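Local coordinates for putative GH105 family protein (Salmonella enterica subsp. enterica serovar Paratyphi A, PDB 3QWT) that is of unconfirmed function but has an alpha/alpha toroid fold and probably, like GH105 relatives, cleaves terminal unsaturated uronic acids from oligosaccharides by hydrolysis, at residues Q262-N265 with A266-A270; K306-K310 with R311-R315. All coordinates share one frame; numbering follows the deposited sequence.

Contact 1 (Q262-N265 with A266-A270); sequences QVLN and AQIAA
Leu264 and Ile268 meet one turn apart on helix 255-272, one of the helices of the alpha/alpha toroid, and around them the backbone runs as a regular alpha-helix. Four successive i to i+4 bonds join residues 262-265 to residues 266-269. The straightest joins Ala266 N to Gln262 O at 3.0 Å, with an N-H...O angle of 176°. Ala269 N to Asn265 O, at 2.8 Å, is almost as straight, whereas Gln267 N reaches Val263 O at 3.1 Å with a clear bend of the N-H.

The apolar side of this turn is a ridge made by two branched chains that meet at a slant. Leu264 holds CG anti to its backbone N (chi1 -179°), while Ile268 carries CG1 beside its own backbone N (chi1 -68°), which brings its terminal methyl back along the helix to the leucine: Ile268 CD1 rests 3.8 Å from Leu264 CG. Leu264 also touches Ile241 of helix 231-248, as does Val263.

The two glutamines of the turn look to other partners. Gln267, extended beyond CG, uses both ends of its amide on helix 231-248: OE1 bonds to Thr238 OG1 and NE2 to the carbonyl of Asn234, which should fix the flip of this buried group. Gln262 OE1 accepts a bond from Gln203 NE2 of the second subunit, where His150 of that subunit packs on Gln262 and Ala266. The small methyls stay close to the helix itself; Ala266 CB sits 3.6 Å from Gln262 O, and Ala269 CB lies 3.5 Å from Asn265 O.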
ATOM      1  N   GLN A 262     -26.109   8.293  16.481  1.00 33.05           N
ATOM      2  CA  GLN A 262     -27.563   8.209  16.546  1.00 22.40           C
ATOM      3  C   GLN A 262     -28.070   7.816  17.924  1.00 29.91           C
ATOM      4  O   GLN A 262     -29.013   8.421  18.441  1.00 32.93           O
ATOM      5  CB  GLN A 262     -28.096   7.213  15.516  1.00 24.91           C
ATOM      6  CG  GLN A 262     -29.619   7.070  15.540  1.00 26.92           C
ATOM      7  CD  GLN A 262     -30.110   5.982  16.505  1.00 34.13           C
ATOM      8  OE1 GLN A 262     -31.263   5.994  16.924  1.00 37.99           O
ATOM      9  NE2 GLN A 262     -29.247   5.032  16.834  1.00 27.94           N
ATOM     10  N   VAL A 263     -27.447   6.805  18.521  1.00 34.84           N
ATOM     11  CA  VAL A 263     -27.805   6.377  19.873  1.00 30.00           C
ATOM     12  C   VAL A 263     -27.584   7.500  20.882  1.00 31.52           C
ATOM     13  O   VAL A 263     -28.433   7.763  21.751  1.00 26.99           O
ATOM     14  CB  VAL A 263     -26.986   5.156  20.294  1.00 27.94           C
ATOM     15  CG1 VAL A 263     -27.150   4.878  21.821  1.00 18.69           C
ATOM     16  CG2 VAL A 263     -27.367   3.958  19.419  1.00 22.71           C
ATOM     17  N   LEU A 264     -26.442   8.171  20.752  1.00 29.30           N
ATOM     18  CA  LEU A 264     -26.130   9.299  21.612  1.00 29.72           C
ATOM     19  C   LEU A 264     -27.198  10.387  21.461  1.00 34.08           C
ATOM     20  O   LEU A 264     -27.719  10.915  22.449  1.00 36.61           O
ATOM     21  CB  LEU A 264     -24.751   9.866  21.288  1.00 27.50           C
ATOM     22  CG  LEU A 264     -24.351  11.054  22.179  1.00 32.28           C
ATOM     23  CD1 LEU A 264     -24.206  10.604  23.617  1.00 36.88           C
ATOM     24  CD2 LEU A 264     -23.061  11.686  21.692  1.00 36.93           C
ATOM     25  N   ASN A 265     -27.523  10.714  20.219  1.00 32.83           N
ATOM     26  CA  ASN A 265     -28.518  11.749  19.948  1.00 38.87           C
ATOM     27  C   ASN A 265     -29.882  11.454  20.551  1.00 33.52           C
ATOM     28  O   ASN A 265     -30.455  12.288  21.244  1.00 43.47           O
ATOM     29  CB  ASN A 265     -28.647  11.989  18.445  1.00 43.60           C
ATOM     30  CG  ASN A 265     -27.938  13.240  18.007  1.00 43.61           C
ATOM     31  OD1 ASN A 265     -28.534  14.312  17.953  1.00 35.71           O
ATOM     32  ND2 ASN A 265     -26.644  13.118  17.713  1.00 45.55           N
ATOM     33  N   ALA A 266     -30.396  10.262  20.286  1.00 34.22           N
ATOM     34  CA  ALA A 266     -31.672   9.860  20.834  1.00 37.77           C
ATOM     35  C   ALA A 266     -31.651  10.051  22.352  1.00 41.69           C
ATOM     36  O   ALA A 266     -32.639  10.486  22.937  1.00 39.30           O
ATOM     37  CB  ALA A 266     -31.973   8.421  20.473  1.00 31.83           C
ATOM     38  N   GLN A 267     -30.523   9.738  22.988  1.00 38.03           N
ATOM     39  CA  GLN A 267     -30.436   9.921  24.436  1.00 38.63           C
ATOM     40  C   GLN A 267     -30.416  11.394  24.825  1.00 39.20           C
ATOM     41  O   GLN A 267     -31.157  11.819  25.690  1.00 37.48           O
ATOM     42  CB  GLN A 267     -29.225   9.222  25.061  1.00 33.68           C
ATOM     43  CG  GLN A 267     -29.305   9.228  26.599  1.00 32.72           C
ATOM     44  CD  GLN A 267     -28.004   8.848  27.276  1.00 41.05           C
ATOM     45  OE1 GLN A 267     -26.955   9.445  27.018  1.00 44.80           O
ATOM     46  NE2 GLN A 267     -28.066   7.855  28.157  1.00 37.01           N
ATOM     47  N   ILE A 268     -29.544  12.165  24.194  1.00 41.52           N
ATOM     48  CA  ILE A 268     -29.379  13.560  24.558  1.00 33.91           C
ATOM     49  C   ILE A 268     -30.708  14.317  24.362  1.00 33.42           C
ATOM     50  O   ILE A 268     -31.125  15.100  25.217  1.00 29.74           O
ATOM     51  CB  ILE A 268     -28.168  14.165  23.812  1.00 34.98           C
ATOM     52  CG1 ILE A 268     -26.861  13.531  24.344  1.00 34.38           C
ATOM     53  CG2 ILE A 268     -28.120  15.649  23.947  1.00 38.99           C
ATOM     54  CD1 ILE A 268     -25.550  14.239  23.914  1.00 25.50           C
ATOM     55  N   ALA A 269     -31.415  14.032  23.277  1.00 31.45           N
ATOM     56  CA  ALA A 269     -32.728  14.646  23.069  1.00 35.37           C
ATOM     57  C   ALA A 269     -33.684  14.304  24.206  1.00 39.69           C
ATOM     58  O   ALA A 269     -34.420  15.173  24.693  1.00 39.16           O
ATOM     59  CB  ALA A 269     -33.329  14.232  21.703  1.00 39.41           C
ATOM     60  N   ALA A 270     -33.684  13.043  24.634  1.00 40.48           N
ATOM     61  CA  ALA A 270     -34.592  12.631  25.708  1.00 41.78           C
ATOM     62  C   ALA A 270     -34.202  13.248  27.055  1.00 47.65           C
ATOM     63  O   ALA A 270     -35.061  13.515  27.916  1.00 51.03           O
ATOM     64  CB  ALA A 270     -34.660  11.135  25.804  1.00 39.96           C
TER

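Contact 2 (K306-K310 with R311-R315); sequences KAVRK and RYVER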
ATOM      1  N   LYS A 306     -19.127  17.441  25.475  1.00 33.62           N
ATOM      2  CA  LYS A 306     -18.160  16.882  24.542  1.00 36.99           C
ATOM      3  C   LYS A 306     -18.826  16.595  23.200  1.00 41.49           C
ATOM      4  O   LYS A 306     -18.241  16.825  22.150  1.00 37.76           O
ATOM      5  CB  LYS A 306     -17.515  15.617  25.108  1.00 36.85           C
ATOM      6  CG  LYS A 306     -16.297  15.162  24.305  1.00 38.32           C
ATOM      7  CD  LYS A 306     -15.602  13.995  24.973  1.00 31.73           C
ATOM      8  CE  LYS A 306     -14.381  13.560  24.177  1.00 35.05           C
ATOM      9  NZ  LYS A 306     -13.434  12.852  25.060  1.00 30.37           N
ATOM     10  N   ALA A 307     -20.064  16.121  23.241  1.00 41.54           N
ATOM     11  CA  ALA A 307     -20.787  15.826  22.017  1.00 38.39           C
ATOM     12  C   ALA A 307     -21.070  17.112  21.235  1.00 43.30           C
ATOM     13  O   ALA A 307     -21.145  17.099  20.008  1.00 42.52           O
ATOM     14  CB  ALA A 307     -22.063  15.060  22.314  1.00 29.35           C
ATOM     15  N   VAL A 308     -21.213  18.230  21.932  1.00 40.67           N
ATOM     16  CA  VAL A 308     -21.384  19.482  21.214  1.00 44.70           C
ATOM     17  C   VAL A 308     -20.030  19.871  20.623  1.00 46.94           C
ATOM     18  O   VAL A 308     -19.909  20.177  19.429  1.00 46.14           O
ATOM     19  CB  VAL A 308     -21.933  20.623  22.107  1.00 47.16           C
ATOM     20  CG1 VAL A 308     -21.784  21.965  21.400  1.00 50.21           C
ATOM     21  CG2 VAL A 308     -23.405  20.381  22.471  1.00 41.75           C
ATOM     22  N   ARG A 309     -19.004  19.846  21.461  1.00 36.84           N
ATOM     23  CA  ARG A 309     -17.688  20.200  20.986  1.00 39.08           C
ATOM     24  C   ARG A 309     -17.300  19.404  19.733  1.00 42.99           C
ATOM     25  O   ARG A 309     -16.803  19.980  18.762  1.00 46.40           O
ATOM     26  CB  ARG A 309     -16.646  20.002  22.069  1.00 37.13           C
ATOM     27  CG  ARG A 309     -15.254  19.893  21.482  1.00 42.47           C
ATOM     28  CD  ARG A 309     -14.219  20.139  22.530  1.00 39.13           C
ATOM     29  NE  ARG A 309     -14.112  19.050  23.487  1.00 39.03           N
ATOM     30  CZ  ARG A 309     -13.145  18.134  23.458  1.00 45.50           C
ATOM     31  NH1 ARG A 309     -12.222  18.173  22.494  1.00 40.77           N
ATOM     32  NH2 ARG A 309     -13.101  17.181  24.387  1.00 40.38           N
ATOM     33  N   LYS A 310     -17.540  18.093  19.761  1.00 42.98           N
ATOM     34  CA  LYS A 310     -17.150  17.196  18.665  1.00 41.45           C
ATOM     35  C   LYS A 310     -18.160  17.202  17.527  1.00 38.62           C
ATOM     36  O   LYS A 310     -17.922  16.596  16.498  1.00 42.09           O
ATOM     37  CB  LYS A 310     -16.968  15.758  19.157  1.00 39.99           C
ATOM     38  CG  LYS A 310     -15.832  15.557  20.143  1.00 44.30           C
ATOM     39  CD  LYS A 310     -14.500  16.004  19.571  1.00 51.07           C
ATOM     40  CE  LYS A 310     -13.351  15.430  20.375  1.00 54.20           C
ATOM     41  NZ  LYS A 310     -13.150  13.983  20.081  1.00 55.06           N
ATOM     42  N   ARG A 311     -19.285  17.883  17.731  1.00 40.04           N
ATOM     43  CA  ARG A 311     -20.339  18.001  16.720  1.00 41.61           C
ATOM     44  C   ARG A 311     -21.109  16.699  16.457  1.00 41.99           C
ATOM     45  O   ARG A 311     -21.739  16.535  15.413  1.00 47.07           O
ATOM     46  CB  ARG A 311     -19.781  18.590  15.423  1.00 49.11           C
ATOM     47  CG  ARG A 311     -19.237  20.000  15.593  1.00 54.44           C
ATOM     48  CD  ARG A 311     -18.056  20.261  14.670  1.00 61.66           C
ATOM     49  NE  ARG A 311     -18.339  21.368  13.770  1.00 69.58           N
ATOM     50  CZ  ARG A 311     -18.647  21.221  12.487  1.00 75.42           C
ATOM     51  NH1 ARG A 311     -18.904  22.291  11.736  1.00 74.40           N
ATOM     52  NH2 ARG A 311     -18.693  20.003  11.954  1.00 74.54           N
ATOM     53  N   TYR A 312     -21.062  15.781  17.414  1.00 34.86           N
ATOM     54  CA  TYR A 312     -21.929  14.615  17.381  1.00 33.90           C
ATOM     55  C   TYR A 312     -23.388  15.017  17.523  1.00 38.72           C
ATOM     56  O   TYR A 312     -24.263  14.295  17.066  1.00 40.52           O
ATOM     57  CB  TYR A 312     -21.566  13.634  18.485  1.00 35.96           C
ATOM     58  CG  TYR A 312     -20.123  13.199  18.481  1.00 40.81           C
ATOM     59  CD1 TYR A 312     -19.405  13.058  17.296  1.00 40.07           C
ATOM     60  CD2 TYR A 312     -19.478  12.926  19.668  1.00 39.29           C
ATOM     61  CE1 TYR A 312     -18.071  12.641  17.315  1.00 35.09           C
ATOM     62  CE2 TYR A 312     -18.167  12.529  19.694  1.00 37.59           C
ATOM     63  CZ  TYR A 312     -17.467  12.387  18.526  1.00 34.32           C
ATOM     64  OH  TYR A 312     -16.160  11.986  18.619  1.00 37.73           O
ATOM     65  N   VAL A 313     -23.638  16.143  18.199  1.00 36.52           N
ATOM     66  CA  VAL A 313     -24.964  16.756  18.264  1.00 35.55           C
ATOM     67  C   VAL A 313     -24.835  18.258  17.991  1.00 37.76           C
ATOM     68  O   VAL A 313     -23.750  18.829  18.137  1.00 38.01           O
ATOM     69  CB  VAL A 313     -25.660  16.523  19.633  1.00 41.59           C
ATOM     70  CG1 VAL A 313     -25.513  15.076  20.067  1.00 43.02           C
ATOM     71  CG2 VAL A 313     -25.096  17.459  20.704  1.00 34.95           C
ATOM     72  N   GLU A 314     -25.946  18.894  17.615  1.00 38.10           N
ATOM     73  CA  GLU A 314     -25.960  20.320  17.268  1.00 46.05           C
ATOM     74  C   GLU A 314     -25.662  21.267  18.436  1.00 49.50           C
ATOM     75  O   GLU A 314     -25.778  20.886  19.601  1.00 52.15           O
ATOM     76  CB  GLU A 314     -27.301  20.688  16.639  1.00 60.01           C
ATOM     77  CG  GLU A 314     -27.578  19.982  15.327  1.00 72.02           C
ATOM     78  CD  GLU A 314     -29.063  19.812  15.077  1.00 85.56           C
ATOM     79  OE1 GLU A 314     -29.477  19.826  13.897  1.00 90.10           O
ATOM     80  OE2 GLU A 314     -29.817  19.657  16.065  1.00 87.94           O
ATOM     81  N   ARG A 315     -25.306  22.509  18.105  1.00 49.99           N
ATOM     82  CA  ARG A 315     -24.882  23.512  19.087  1.00 53.78           C
ATOM     83  C   ARG A 315     -25.909  23.828  20.164  1.00 52.41           C
ATOM     84  O   ARG A 315     -25.543  24.184  21.291  1.00 45.14           O
ATOM     85  CB  ARG A 315     -24.537  24.839  18.400  1.00 65.26           C
ATOM     86  CG  ARG A 315     -23.330  24.821  17.497  1.00 71.64           C
ATOM     87  CD  ARG A 315     -22.040  25.057  18.255  1.00 78.34           C
ATOM     88  NE  ARG A 315     -20.913  24.616  17.439  1.00 86.76           N
ATOM     89  CZ  ARG A 315     -19.670  24.465  17.876  1.00 87.20           C
ATOM     90  NH1 ARG A 315     -19.375  24.728  19.146  1.00 87.66           N
ATOM     91  NH2 ARG A 315     -18.726  24.049  17.037  1.00 86.01           N
TER
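Arg311 N and Val308 O, 2.9 Å apart, form the inner bond of a Schellman motif at the C-terminal end of helix 294-309, where the chain turns back on itself through the positive phi of Arg311 (70°). A further bond ties the departing chain to the last turn, Val313 N reaching Ala307 O at 3.2 Å. Each donor stands above the plane of its carbonyl rather than in it.

The returning chain fits its side chains against the last turn. Ala307 is the low spot: its methyl has Tyr312 CB and Val313 CG1 against it, each 4.1 Å from Ala307 CB. Next to it the two valines lie nearly perpendicular, with Val308 CG2 3.8 Å from Val313 CG2. The other methyl of Val308, CG1, lies by the backbone of Arg315 and obliquely to its guanidinium.

The flat ring of Tyr312 runs alongside Lys310, both heading outward together, and the lysine's CB bulges onto one face in a CH-pi contact, 3.5 Å from the ring centroid and 16° off the normal. Lys310 CG lies beside its own backbone N (chi1 -65°), which carries it toward the phenol end, above the ring plane but beyond its rim; the chain then bends at chi2, and its amine goes on to a salt bridge with Glu246. Leu245 and Arg257 also touch the tyrosine. Lys310 CG ends up 3.9 Å from both CZ and OH of Tyr312.

How the contacts relate
Contact 1 is a mostly buried turn in the middle of helix 255-272; contact 2 is the partly exposed end of helix 294-309, the next helix along the chain. The first repeats regular helical bonds and adds an apolar ridge with amide groups tied to a neighbouring helix and the second subunit. The second has bonds above the carbonyl planes, a CH-pi contact and charged side chains at its margin. They touch directly: Leu264 CD2 lies 3.6 Å from Ala307 CB, and Asn265 ND2 probably donates to Tyr312 O at 2.7 Å, thus joining the first helix to the loop leaving the second.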